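Local coordinates for hypothetical protein PA3008 (Pseudomonas aeruginosa, PDB 1OFU) that probably halts cell division during the SOS response by binding FtsZ and keeping it from polymerising into the Z ring, at residues 46-49 with 50-54; 92-96 with 97-101. All coordinates share one frame; numbering follows the deposited sequence.

Interaction 1 of 2, residues 46-49 with 50-54; sequences THEW and LRRAG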
loop_
_atom_site.group_PDB
_atom_site.type_symbol
_atom_site.label_atom_id
_atom_site.label_comp_id
_atom_site.label_asym_id
_atom_site.label_seq_id
_atom_site.Cartn_x
_atom_site.Cartn_y
_atom_site.Cartn_z
ATOM N N THR D 46 -8.225 -12.983 -10.979
ATOM C CA THR D 46 -9.349 -13.783 -10.517
ATOM C C THR D 46 -9.779 -13.235 -9.171
ATOM O O THR D 46 -9.051 -12.461 -8.544
ATOM C CB THR D 46 -8.938 -15.244 -10.306
ATOM O OG1 THR D 46 -7.916 -15.300 -9.301
ATOM C CG2 THR D 46 -8.401 -15.846 -11.603
ATOM N N HIS D 47 -10.961 -13.638 -8.721
ATOM C CA HIS D 47 -11.447 -13.190 -7.433
ATOM C C HIS D 47 -10.474 -13.641 -6.350
ATOM O O HIS D 47 -10.304 -12.963 -5.337
ATOM C CB HIS D 47 -12.846 -13.754 -7.164
ATOM C CG HIS D 47 -13.938 -13.024 -7.883
ATOM N ND1 HIS D 47 -15.175 -12.793 -7.319
ATOM C CD2 HIS D 47 -13.983 -12.478 -9.121
ATOM C CE1 HIS D 47 -15.933 -12.136 -8.178
ATOM N NE2 HIS D 47 -15.234 -11.933 -9.279
ATOM N N GLU D 48 -9.826 -14.781 -6.571
ATOM C CA GLU D 48 -8.869 -15.297 -5.601
ATOM C C GLU D 48 -7.611 -14.443 -5.533
ATOM O O GLU D 48 -7.096 -14.171 -4.450
ATOM C CB GLU D 48 -8.488 -16.741 -5.931
ATOM C CG GLU D 48 -9.024 -17.733 -4.914
ATOM C CD GLU D 48 -8.708 -17.324 -3.479
ATOM O OE1 GLU D 48 -7.511 -17.250 -3.127
ATOM O OE2 GLU D 48 -9.656 -17.070 -2.704
ATOM N N TRP D 49 -7.115 -14.021 -6.690
ATOM C CA TRP D 49 -5.923 -13.187 -6.715
ATOM C C TRP D 49 -6.223 -11.884 -5.987
ATOM O O TRP D 49 -5.419 -11.412 -5.188
ATOM C CB TRP D 49 -5.502 -12.866 -8.155
ATOM C CG TRP D 49 -4.245 -12.031 -8.221
ATOM C CD1 TRP D 49 -2.957 -12.486 -8.237
ATOM C CD2 TRP D 49 -4.161 -10.596 -8.218
ATOM N NE1 TRP D 49 -2.076 -11.428 -8.243
ATOM C CE2 TRP D 49 -2.788 -10.258 -8.232
ATOM C CE3 TRP D 49 -5.112 -9.567 -8.201
ATOM C CZ2 TRP D 49 -2.341 -8.929 -8.233
ATOM C CZ3 TRP D 49 -4.666 -8.242 -8.201
ATOM C CH2 TRP D 49 -3.291 -7.938 -8.218
ATOM N N LEU D 50 -7.386 -11.306 -6.272
ATOM C CA LEU D 50 -7.797 -10.041 -5.668
ATOM C C LEU D 50 -7.901 -10.126 -4.153
ATOM O O LEU D 50 -7.545 -9.181 -3.438
ATOM C CB LEU D 50 -9.132 -9.585 -6.268
ATOM C CG LEU D 50 -9.031 -9.140 -7.729
ATOM C CD1 LEU D 50 -10.416 -8.946 -8.320
ATOM C CD2 LEU D 50 -8.220 -7.852 -7.811
ATOM N N ARG D 51 -8.399 -11.257 -3.662
ATOM C CA ARG D 51 -8.510 -11.451 -2.225
ATOM C C ARG D 51 -7.115 -11.639 -1.638
ATOM O O ARG D 51 -6.807 -11.090 -0.580
ATOM C CB ARG D 51 -9.387 -12.665 -1.903
ATOM C CG ARG D 51 -10.875 -12.451 -2.183
ATOM C CD ARG D 51 -11.733 -13.447 -1.414
ATOM N NE ARG D 51 -11.655 -14.805 -1.943
ATOM C CZ ARG D 51 -12.207 -15.198 -3.087
ATOM N NH1 ARG D 51 -12.086 -16.457 -3.490
ATOM N NH2 ARG D 51 -12.884 -14.333 -3.831
ATOM N N ARG D 52 -6.269 -12.412 -2.321
ATOM C CA ARG D 52 -4.910 -12.632 -1.841
ATOM C C ARG D 52 -4.098 -11.339 -1.904
ATOM O O ARG D 52 -3.172 -11.146 -1.123
ATOM C CB ARG D 52 -4.203 -13.720 -2.652
ATOM C CG ARG D 52 -4.702 -15.132 -2.388
ATOM C CD ARG D 52 -3.604 -16.154 -2.662
ATOM N NE ARG D 52 -4.028 -17.517 -2.353
ATOM C CZ ARG D 52 -4.840 -18.242 -3.118
ATOM N NH1 ARG D 52 -5.319 -17.739 -4.249
ATOM N NH2 ARG D 52 -5.177 -19.471 -2.750
ATOM N N ALA D 53 -4.438 -10.456 -2.841
ATOM C CA ALA D 53 -3.733 -9.182 -2.952
ATOM C C ALA D 53 -4.122 -8.291 -1.771
ATOM O O ALA D 53 -3.634 -7.174 -1.637
ATOM C CB ALA D 53 -4.082 -8.505 -4.253
ATOM N N GLY D 54 -5.018 -8.789 -0.925
ATOM C CA GLY D 54 -5.442 -8.039 0.245
ATOM C C GLY D 54 -6.365 -6.859 0.007
ATOM O O GLY D 54 -6.458 -5.975 0.858
HETATM O O HOH W 1 -15.619 -14.763 -5.070
#
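E48 OE2 and R51 NH1 form a salt bridge 2.6 Å long, whose hydrogen bond is weak, with 123° at the hydrogen. The carboxylate and guanidinium planes stand 67° apart, so they meet at a slant and not as a flat two-pronged pair. E48 bends at chi2 (-50°), holding its carboxylate between R51 and R52; a second salt bridge, to R52, completes a network along this helix face, though E48 OE1 sits implausibly close to R52 and its detail is doubtful. A water bridges R51 and H47, lying 3.0 Å from H47 ND1 and accepting a weak bond from R51 NH2. Another side of the helix is apolar. A53 CB sits over one face of the W49 indole, 4.0 Å from the centroid of its six-membered ring, a CH-pi contact, while L50 CG lies at the ring's edge, in plane. T46 is the N-cap residue, its OG1 accepting from W49 N at 3.0 Å; G54 has positive phi and ends the helix in a Schellman motif, read with some doubt because G54 N is crowded. The helix links strands 35-39 and 60-63 in a beta-alpha-beta unit. W49 packs on helix 13-28, and H47 and L50 on L62 of strand 60-63. H47, L50 and R51 also touch the chain of another protein, consistent with the nearby FtsZ-binding region that includes R57 and L62.

Interaction 2 of 2, residues 92-96 with 97-101; sequences EPLSR and AARKQ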
loop_
_atom_site.group_PDB
_atom_site.type_symbol
_atom_site.label_atom_id
_atom_site.label_comp_id
_atom_site.label_asym_id
_atom_site.label_seq_id
_atom_site.Cartn_x
_atom_site.Cartn_y
_atom_site.Cartn_z
ATOM N N GLU D 92 -6.786 -1.624 -24.389
ATOM C CA GLU D 92 -5.643 -1.473 -25.274
ATOM C C GLU D 92 -5.957 -2.227 -26.563
ATOM O O GLU D 92 -6.201 -3.435 -26.547
ATOM C CB GLU D 92 -4.369 -2.025 -24.622
ATOM C CG GLU D 92 -4.425 -3.500 -24.260
ATOM C CD GLU D 92 -3.219 -3.950 -23.449
ATOM O OE1 GLU D 92 -3.005 -3.401 -22.347
ATOM O OE2 GLU D 92 -2.488 -4.853 -23.910
ATOM N N PRO D 93 -5.962 -1.517 -27.702
ATOM C CA PRO D 93 -5.688 -0.080 -27.816
ATOM C C PRO D 93 -6.773 0.822 -27.236
ATOM O O PRO D 93 -7.919 0.407 -27.038
ATOM C CB PRO D 93 -5.545 0.131 -29.324
ATOM C CG PRO D 93 -5.182 -1.234 -29.847
ATOM C CD PRO D 93 -6.073 -2.127 -29.034
ATOM N N LEU D 94 -6.387 2.065 -26.972
ATOM C CA LEU D 94 -7.295 3.070 -26.453
ATOM C C LEU D 94 -6.998 4.327 -27.263
ATOM O O LEU D 94 -5.892 4.861 -27.205
ATOM C CB LEU D 94 -7.034 3.318 -24.965
ATOM C CG LEU D 94 -8.093 4.166 -24.257
ATOM C CD1 LEU D 94 -9.432 3.451 -24.322
ATOM C CD2 LEU D 94 -7.696 4.399 -22.812
ATOM N N SER D 95 -7.980 4.784 -28.034
ATOM C CA SER D 95 -7.806 5.962 -28.875
ATOM C C SER D 95 -7.982 7.257 -28.101
ATOM O O SER D 95 -8.559 7.270 -27.013
ATOM C CB SER D 95 -8.801 5.939 -30.035
ATOM O OG SER D 95 -10.115 6.181 -29.568
ATOM N N ARG D 96 -7.482 8.347 -28.677
ATOM C CA ARG D 96 -7.582 9.659 -28.054
ATOM C C ARG D 96 -9.055 9.971 -27.811
ATOM O O ARG D 96 -9.407 10.619 -26.826
ATOM C CB ARG D 96 -6.940 10.716 -28.959
ATOM C CG ARG D 96 -6.944 12.126 -28.393
ATOM C CD ARG D 96 -5.878 13.004 -29.053
ATOM N NE ARG D 96 -5.944 12.980 -30.514
ATOM C CZ ARG D 96 -5.133 13.670 -31.314
ATOM N NH1 ARG D 96 -5.265 13.583 -32.632
ATOM N NH2 ARG D 96 -4.190 14.452 -30.799
ATOM N N ALA D 97 -9.910 9.487 -28.708
ATOM C CA ALA D 97 -11.353 9.688 -28.588
ATOM C C ALA D 97 -11.867 8.945 -27.357
ATOM O O ALA D 97 -12.558 9.519 -26.513
ATOM C CB ALA D 97 -12.058 9.178 -29.836
ATOM N N ALA D 98 -11.522 7.662 -27.261
ATOM C CA ALA D 98 -11.935 6.839 -26.129
ATOM C C ALA D 98 -11.480 7.481 -24.819
ATOM O O ALA D 98 -12.227 7.502 -23.839
ATOM C CB ALA D 98 -11.351 5.439 -26.263
ATOM N N ARG D 99 -10.256 8.005 -24.807
ATOM C CA ARG D 99 -9.714 8.661 -23.616
ATOM C C ARG D 99 -10.548 9.884 -23.261
ATOM O O ARG D 99 -10.783 10.175 -22.086
ATOM C CB ARG D 99 -8.268 9.104 -23.844
ATOM C CG ARG D 99 -7.237 8.004 -23.758
ATOM C CD ARG D 99 -5.831 8.595 -23.738
ATOM N NE ARG D 99 -4.815 7.589 -23.436
ATOM C CZ ARG D 99 -4.533 6.553 -24.218
ATOM N NH1 ARG D 99 -3.596 5.686 -23.864
ATOM N NH2 ARG D 99 -5.183 6.388 -25.362
ATOM N N LYS D 100 -10.979 10.610 -24.285
ATOM C CA LYS D 100 -11.792 11.797 -24.069
ATOM C C LYS D 100 -13.140 11.366 -23.502
ATOM O O LYS D 100 -13.654 11.969 -22.556
ATOM C CB LYS D 100 -11.991 12.550 -25.387
ATOM C CG LYS D 100 -12.660 13.910 -25.227
ATOM C CD LYS D 100 -11.828 14.846 -24.358
ATOM C CE LYS D 100 -12.490 16.210 -24.222
ATOM N NZ LYS D 100 -11.664 17.149 -23.413
ATOM N N GLN D 101 -13.702 10.311 -24.086
ATOM C CA GLN D 101 -14.987 9.767 -23.651
ATOM C C GLN D 101 -14.896 9.379 -22.176
ATOM O O GLN D 101 -15.769 9.727 -21.380
ATOM C CB GLN D 101 -15.345 8.535 -24.488
ATOM C CG GLN D 101 -16.830 8.216 -24.528
ATOM C CD GLN D 101 -17.137 6.920 -25.261
ATOM O OE1 GLN D 101 -16.567 6.638 -26.317
ATOM N NE2 GLN D 101 -18.054 6.130 -24.710
#
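The R99 guanidinium carries L94 CD2 over one face, 4.0 Å above the plane and over the centre of the group, while S95 O and R96 N lie at its edge, near the plane. R99 NH2 approaches L94 O as a donor, bent to 130° at the hydrogen; the modelled 2.5 Å between R99 NH2 and L94 O is shorter than usual and probably in part a coordinate error. The arginine chain runs extended from CG to NE, which takes the charged end past L94. On the other branch of the leucine, L94 CD1 presses against A98 CB at 3.4 Å, tighter than usual for two carbons. S95 is the N-cap of helix 96-109. With chi1 at 71°, its OG lies between the backbone N and the carbonyl carbon, turned to the opening turn, where it accepts from A98 N at 3.1 Å in a nearly straight bond of 169°. S95 O then takes R99 N at 2.9 Å, the first regular helical bond. Around this corner L94 meets F4 and N115, and A98 rests on L72 of helix 68-80. R99 NH1 also forms a salt bridge with E6 of strand 4-10, which probably offsets the arginine's charge and limits its rotation.

Both contacts are local and include a helix start capped by a hydroxyl, but they lie on opposite sides of the chain's centre, their centres 28 Å apart. The chain is a fragment of SulA lacking the N-terminal part, a five-stranded parallel sheet with helices, from a family of the P-loop NTPase clan. Interaction 1 is partly buried and takes in a whole short helix beside the edge strand 60-63; interaction 2 is a surface contact where a loop enters helix 96-109, near strands 4-10 and 112-118. In 46-54 two arginines pair with a glutamate of their own helix, whereas in 92-101 one is shared between a loop carbonyl and a glutamate of strand 4-10.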